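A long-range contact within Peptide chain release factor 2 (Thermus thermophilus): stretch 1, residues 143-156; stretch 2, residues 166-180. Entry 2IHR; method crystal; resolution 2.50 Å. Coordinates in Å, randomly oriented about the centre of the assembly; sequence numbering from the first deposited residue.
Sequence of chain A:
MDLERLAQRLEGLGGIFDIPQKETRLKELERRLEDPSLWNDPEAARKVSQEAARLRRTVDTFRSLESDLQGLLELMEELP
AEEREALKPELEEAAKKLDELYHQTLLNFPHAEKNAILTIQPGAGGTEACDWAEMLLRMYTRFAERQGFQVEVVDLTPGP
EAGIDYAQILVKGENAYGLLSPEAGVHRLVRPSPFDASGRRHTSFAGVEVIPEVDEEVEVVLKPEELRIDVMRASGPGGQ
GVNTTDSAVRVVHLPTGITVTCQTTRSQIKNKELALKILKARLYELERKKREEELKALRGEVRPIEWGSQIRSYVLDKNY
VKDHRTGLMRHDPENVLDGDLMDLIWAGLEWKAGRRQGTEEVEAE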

# COMPACT_ATOMS: atom_id res chain seq x y z
N PHE A 143 -11.46 5.13 -1.99
CA PHE A 143 -10.38 5.42 -1.05
C PHE A 143 -9.36 6.34 -1.70
O PHE A 143 -8.94 7.33 -1.11
CB PHE A 143 -9.66 4.15 -0.62
CG PHE A 143 -8.37 4.42 0.10
CD1 PHE A 143 -8.38 4.99 1.37
CD2 PHE A 143 -7.16 4.18 -0.52
CE1 PHE A 143 -7.18 5.34 2.02
CE2 PHE A 143 -5.94 4.52 0.11
CZ PHE A 143 -5.96 5.10 1.39
N ALA A 144 -8.97 5.99 -2.91
CA ALA A 144 -8.01 6.79 -3.65
C ALA A 144 -8.59 8.19 -3.85
O ALA A 144 -7.96 9.20 -3.57
CB ALA A 144 -7.73 6.12 -4.99
N GLU A 145 -9.81 8.21 -4.35
CA GLU A 145 -10.59 9.41 -4.61
C GLU A 145 -10.38 10.41 -3.47
O GLU A 145 -9.85 11.50 -3.69
CB GLU A 145 -12.07 8.99 -4.69
CG GLU A 145 -13.00 9.78 -5.59
CD GLU A 145 -14.23 8.93 -6.01
OE1 GLU A 145 -14.04 7.89 -6.72
OE2 GLU A 145 -15.37 9.30 -5.63
N ARG A 146 -10.79 10.03 -2.27
CA ARG A 146 -10.69 10.89 -1.10
C ARG A 146 -9.30 11.10 -0.53
O ARG A 146 -9.11 11.73 0.51
CB ARG A 146 -11.66 10.39 0.00
CG ARG A 146 -11.50 8.93 0.46
CD ARG A 146 -12.39 8.60 1.68
NE ARG A 146 -13.80 8.33 1.36
CZ ARG A 146 -14.80 8.46 2.24
NH1 ARG A 146 -14.54 8.86 3.48
NH2 ARG A 146 -16.05 8.16 1.93
N GLN A 147 -8.29 10.62 -1.24
CA GLN A 147 -6.95 10.80 -0.71
C GLN A 147 -6.10 11.64 -1.67
O GLN A 147 -4.96 11.98 -1.37
CB GLN A 147 -6.34 9.42 -0.48
CG GLN A 147 -5.48 9.34 0.73
CD GLN A 147 -6.29 9.35 1.99
OE1 GLN A 147 -5.77 9.47 3.11
NE2 GLN A 147 -7.61 9.19 1.82
N GLY A 148 -6.68 11.98 -2.80
CA GLY A 148 -5.96 12.75 -3.79
C GLY A 148 -5.00 11.88 -4.58
O GLY A 148 -3.88 12.27 -4.85
N PHE A 149 -5.44 10.68 -4.94
CA PHE A 149 -4.60 9.78 -5.72
C PHE A 149 -5.32 9.56 -7.03
O PHE A 149 -6.54 9.64 -7.09
CB PHE A 149 -4.39 8.42 -5.03
CG PHE A 149 -3.68 8.48 -3.71
CD1 PHE A 149 -2.93 9.60 -3.33
CD2 PHE A 149 -3.69 7.37 -2.86
CE1 PHE A 149 -2.17 9.60 -2.12
CE2 PHE A 149 -2.95 7.35 -1.65
CZ PHE A 149 -2.19 8.46 -1.28
N GLN A 150 -4.56 9.28 -8.07
CA GLN A 150 -5.12 9.04 -9.39
C GLN A 150 -5.20 7.53 -9.60
O GLN A 150 -4.31 6.76 -9.21
CB GLN A 150 -4.24 9.68 -10.47
CG GLN A 150 -4.05 11.17 -10.28
CD GLN A 150 -5.36 11.91 -10.37
OE1 GLN A 150 -5.88 12.14 -11.47
NE2 GLN A 150 -5.92 12.28 -9.22
N VAL A 151 -6.29 7.12 -10.21
CA VAL A 151 -6.51 5.72 -10.44
C VAL A 151 -6.53 5.43 -11.94
O VAL A 151 -7.24 6.10 -12.71
CB VAL A 151 -7.86 5.25 -9.74
CG1 VAL A 151 -8.12 3.75 -9.98
CG2 VAL A 151 -7.80 5.53 -8.25
N GLU A 152 -5.76 4.42 -12.33
CA GLU A 152 -5.65 3.96 -13.71
C GLU A 152 -6.14 2.52 -13.77
O GLU A 152 -5.46 1.62 -13.30
CB GLU A 152 -4.20 4.02 -14.15
CG GLU A 152 -3.96 4.73 -15.43
CD GLU A 152 -2.71 5.59 -15.38
OE1 GLU A 152 -2.77 6.65 -14.72
OE2 GLU A 152 -1.68 5.20 -15.99
N VAL A 153 -7.32 2.30 -14.31
CA VAL A 153 -7.79 0.93 -14.38
C VAL A 153 -6.98 0.19 -15.42
O VAL A 153 -7.25 0.28 -16.61
CB VAL A 153 -9.24 0.84 -14.81
CG1 VAL A 153 -9.65 -0.68 -14.94
CG2 VAL A 153 -10.11 1.61 -13.84
N VAL A 154 -5.98 -0.55 -14.97
CA VAL A 154 -5.16 -1.29 -15.90
C VAL A 154 -6.01 -2.27 -16.67
O VAL A 154 -5.91 -2.38 -17.88
CB VAL A 154 -4.05 -2.05 -15.19
CG1 VAL A 154 -3.39 -3.00 -16.15
CG2 VAL A 154 -3.03 -1.05 -14.61
N ASP A 155 -6.88 -2.98 -15.99
CA ASP A 155 -7.69 -3.97 -16.68
C ASP A 155 -8.90 -4.28 -15.82
O ASP A 155 -8.85 -4.14 -14.62
CB ASP A 155 -6.84 -5.23 -16.94
CG ASP A 155 -7.49 -6.20 -17.95
OD1 ASP A 155 -8.19 -5.74 -18.87
OD2 ASP A 155 -7.28 -7.42 -17.83
N LEU A 156 -9.98 -4.72 -16.44
CA LEU A 156 -11.18 -5.02 -15.68
C LEU A 156 -12.01 -6.08 -16.39
O LEU A 156 -12.70 -5.77 -17.35
CB LEU A 156 -11.96 -3.71 -15.56
CG LEU A 156 -13.24 -3.51 -14.76
CD1 LEU A 156 -12.98 -3.60 -13.28
CD2 LEU A 156 -13.75 -2.12 -15.09
N TYR A 166 -12.20 -10.09 -12.45
CA TYR A 166 -10.84 -9.66 -12.24
C TYR A 166 -10.76 -8.14 -12.43
O TYR A 166 -11.54 -7.54 -13.19
CB TYR A 166 -9.94 -10.40 -13.23
CG TYR A 166 -8.49 -9.97 -13.27
CD1 TYR A 166 -8.12 -8.74 -13.85
CD2 TYR A 166 -7.48 -10.75 -12.68
CE1 TYR A 166 -6.81 -8.30 -13.84
CE2 TYR A 166 -6.14 -10.32 -12.65
CZ TYR A 166 -5.82 -9.08 -13.23
OH TYR A 166 -4.54 -8.57 -13.19
N ALA A 167 -9.84 -7.51 -11.71
CA ALA A 167 -9.66 -6.07 -11.82
C ALA A 167 -8.28 -5.80 -11.31
O ALA A 167 -7.82 -6.48 -10.40
CB ALA A 167 -10.69 -5.32 -10.99
N GLN A 168 -7.61 -4.83 -11.92
CA GLN A 168 -6.26 -4.43 -11.53
C GLN A 168 -6.02 -2.94 -11.79
O GLN A 168 -6.06 -2.48 -12.92
CB GLN A 168 -5.21 -5.24 -12.28
CG GLN A 168 -3.82 -4.73 -12.00
CD GLN A 168 -2.79 -5.52 -12.72
OE1 GLN A 168 -2.66 -5.43 -13.95
NE2 GLN A 168 -2.06 -6.34 -11.97
N ILE A 169 -5.74 -2.21 -10.71
CA ILE A 169 -5.53 -0.78 -10.81
C ILE A 169 -4.16 -0.28 -10.37
O ILE A 169 -3.38 -0.98 -9.71
CB ILE A 169 -6.60 -0.03 -10.02
CG1 ILE A 169 -6.40 -0.26 -8.51
CG2 ILE A 169 -7.96 -0.52 -10.47
CD1 ILE A 169 -7.29 0.67 -7.58
N LEU A 170 -3.90 0.97 -10.77
CA LEU A 170 -2.65 1.64 -10.48
C LEU A 170 -3.07 2.90 -9.77
O LEU A 170 -3.81 3.74 -10.34
CB LEU A 170 -1.94 1.97 -11.79
CG LEU A 170 -0.60 2.69 -11.74
CD1 LEU A 170 0.37 1.93 -10.92
CD2 LEU A 170 -0.11 2.86 -13.14
N VAL A 171 -2.63 3.00 -8.52
CA VAL A 171 -2.99 4.12 -7.66
C VAL A 171 -1.75 4.95 -7.51
O VAL A 171 -0.77 4.53 -6.90
CB VAL A 171 -3.50 3.59 -6.26
CG1 VAL A 171 -3.79 4.76 -5.28
CG2 VAL A 171 -4.77 2.77 -6.47
N LYS A 172 -1.83 6.16 -8.07
CA LYS A 172 -0.71 7.09 -8.08
C LYS A 172 -0.82 8.23 -7.06
O LYS A 172 -1.76 9.02 -7.09
CB LYS A 172 -0.55 7.64 -9.49
CG LYS A 172 -0.54 6.57 -10.60
CD LYS A 172 -0.63 7.24 -11.93
CE LYS A 172 -0.06 6.38 -13.03
NZ LYS A 172 0.30 7.18 -14.26
N GLY A 173 0.17 8.29 -6.18
CA GLY A 173 0.20 9.30 -5.14
C GLY A 173 1.27 8.89 -4.14
O GLY A 173 1.72 7.74 -4.13
N GLU A 174 1.67 9.83 -3.28
CA GLU A 174 2.71 9.58 -2.29
C GLU A 174 2.30 8.50 -1.31
O GLU A 174 1.24 8.56 -0.70
CB GLU A 174 3.08 10.89 -1.57
CG GLU A 174 3.01 10.90 -0.05
CD GLU A 174 1.59 10.93 0.49
OE1 GLU A 174 0.77 11.68 -0.07
OE2 GLU A 174 1.31 10.21 1.48
N ASN A 175 3.14 7.48 -1.19
CA ASN A 175 2.87 6.39 -0.27
C ASN A 175 1.63 5.61 -0.57
O ASN A 175 0.97 5.13 0.35
CB ASN A 175 2.73 6.93 1.14
CG ASN A 175 4.01 7.51 1.66
OD1 ASN A 175 5.04 6.82 1.72
ND2 ASN A 175 3.96 8.78 2.04
N ALA A 176 1.29 5.51 -1.86
CA ALA A 176 0.13 4.75 -2.26
C ALA A 176 0.42 3.31 -1.81
O ALA A 176 -0.34 2.73 -1.04
CB ALA A 176 -0.05 4.84 -3.76
N TYR A 177 1.53 2.74 -2.26
CA TYR A 177 1.90 1.39 -1.87
C TYR A 177 1.86 1.18 -0.35
O TYR A 177 1.14 0.31 0.16
CB TYR A 177 3.29 1.06 -2.33
CG TYR A 177 3.64 -0.34 -1.92
CD1 TYR A 177 2.84 -1.39 -2.34
CD2 TYR A 177 4.67 -0.60 -1.01
CE1 TYR A 177 3.04 -2.68 -1.85
CE2 TYR A 177 4.88 -1.89 -0.52
CZ TYR A 177 4.05 -2.92 -0.94
OH TYR A 177 4.15 -4.17 -0.41
N GLY A 178 2.67 1.94 0.36
CA GLY A 178 2.70 1.83 1.81
C GLY A 178 1.34 1.75 2.51
O GLY A 178 1.07 0.80 3.25
N LEU A 179 0.50 2.76 2.29
CA LEU A 179 -0.84 2.82 2.87
C LEU A 179 -1.70 1.62 2.50
O LEU A 179 -2.32 1.02 3.36
CB LEU A 179 -1.58 4.08 2.41
CG LEU A 179 -0.91 5.36 2.90
CD1 LEU A 179 -1.64 6.56 2.31
CD2 LEU A 179 -0.91 5.42 4.42
N LEU A 180 -1.74 1.30 1.21
CA LEU A 180 -2.53 0.20 0.72
C LEU A 180 -1.94 -1.18 1.03
O LEU A 180 -2.65 -2.20 0.99
CB LEU A 180 -2.69 0.33 -0.80
CG LEU A 180 -3.74 1.35 -1.18
CD1 LEU A 180 -3.87 1.56 -2.72
CD2 LEU A 180 -5.05 0.84 -0.56

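Strands 150-156 and 166-172 run antiparallel, their N-to-C directions 155° apart. Q150 and K172 form a reciprocal backbone pair (Q150 N to K172 O, 3.0 Å; K172 N to Q150 O, 2.8 Å), and E152 and L170 repeat the pattern (E152 N to L170 O, 2.9 Å; L170 N to E152 O, 3.0 Å). Beyond V153 the register slips by one residue in a beta bulge. V154, with helix-like phi/psi of -60/-45, is the extra residue, so Q168 O receives two amides: V154 N at 2.8 Å, a weak bond bent to 120°, and D155 N at 3.2 Å. Q168 N returns a bond to D155 O at 3.1 Å, restoring the ladder.

Side chains of V151, V153, I169 and V171 share one face, where methyls V151 CG1 and I169 CD1 make van der Waals contact at 4.0 Å. On the other face, E152 and K172 lie diagonally across the strands and pair carboxylate with ammonium in a salt bridge (E152 OE1 to K172 NZ, 3.1 Å), its hydrogen bonds weak.

F149, just before the strand, points toward stretch 2 and is its most covered partner. F149 CD2 lies 3.6 Å from V171 CG1, and L179 CD1 approaches the ring edge, 4.1 Å from F149 CZ. G173 CA sits 3.6 Å from F149 CD1; a CB there would clash with that ring atom. Between the helices, F143 CE2 touches L180 CD2 at 3.8 Å.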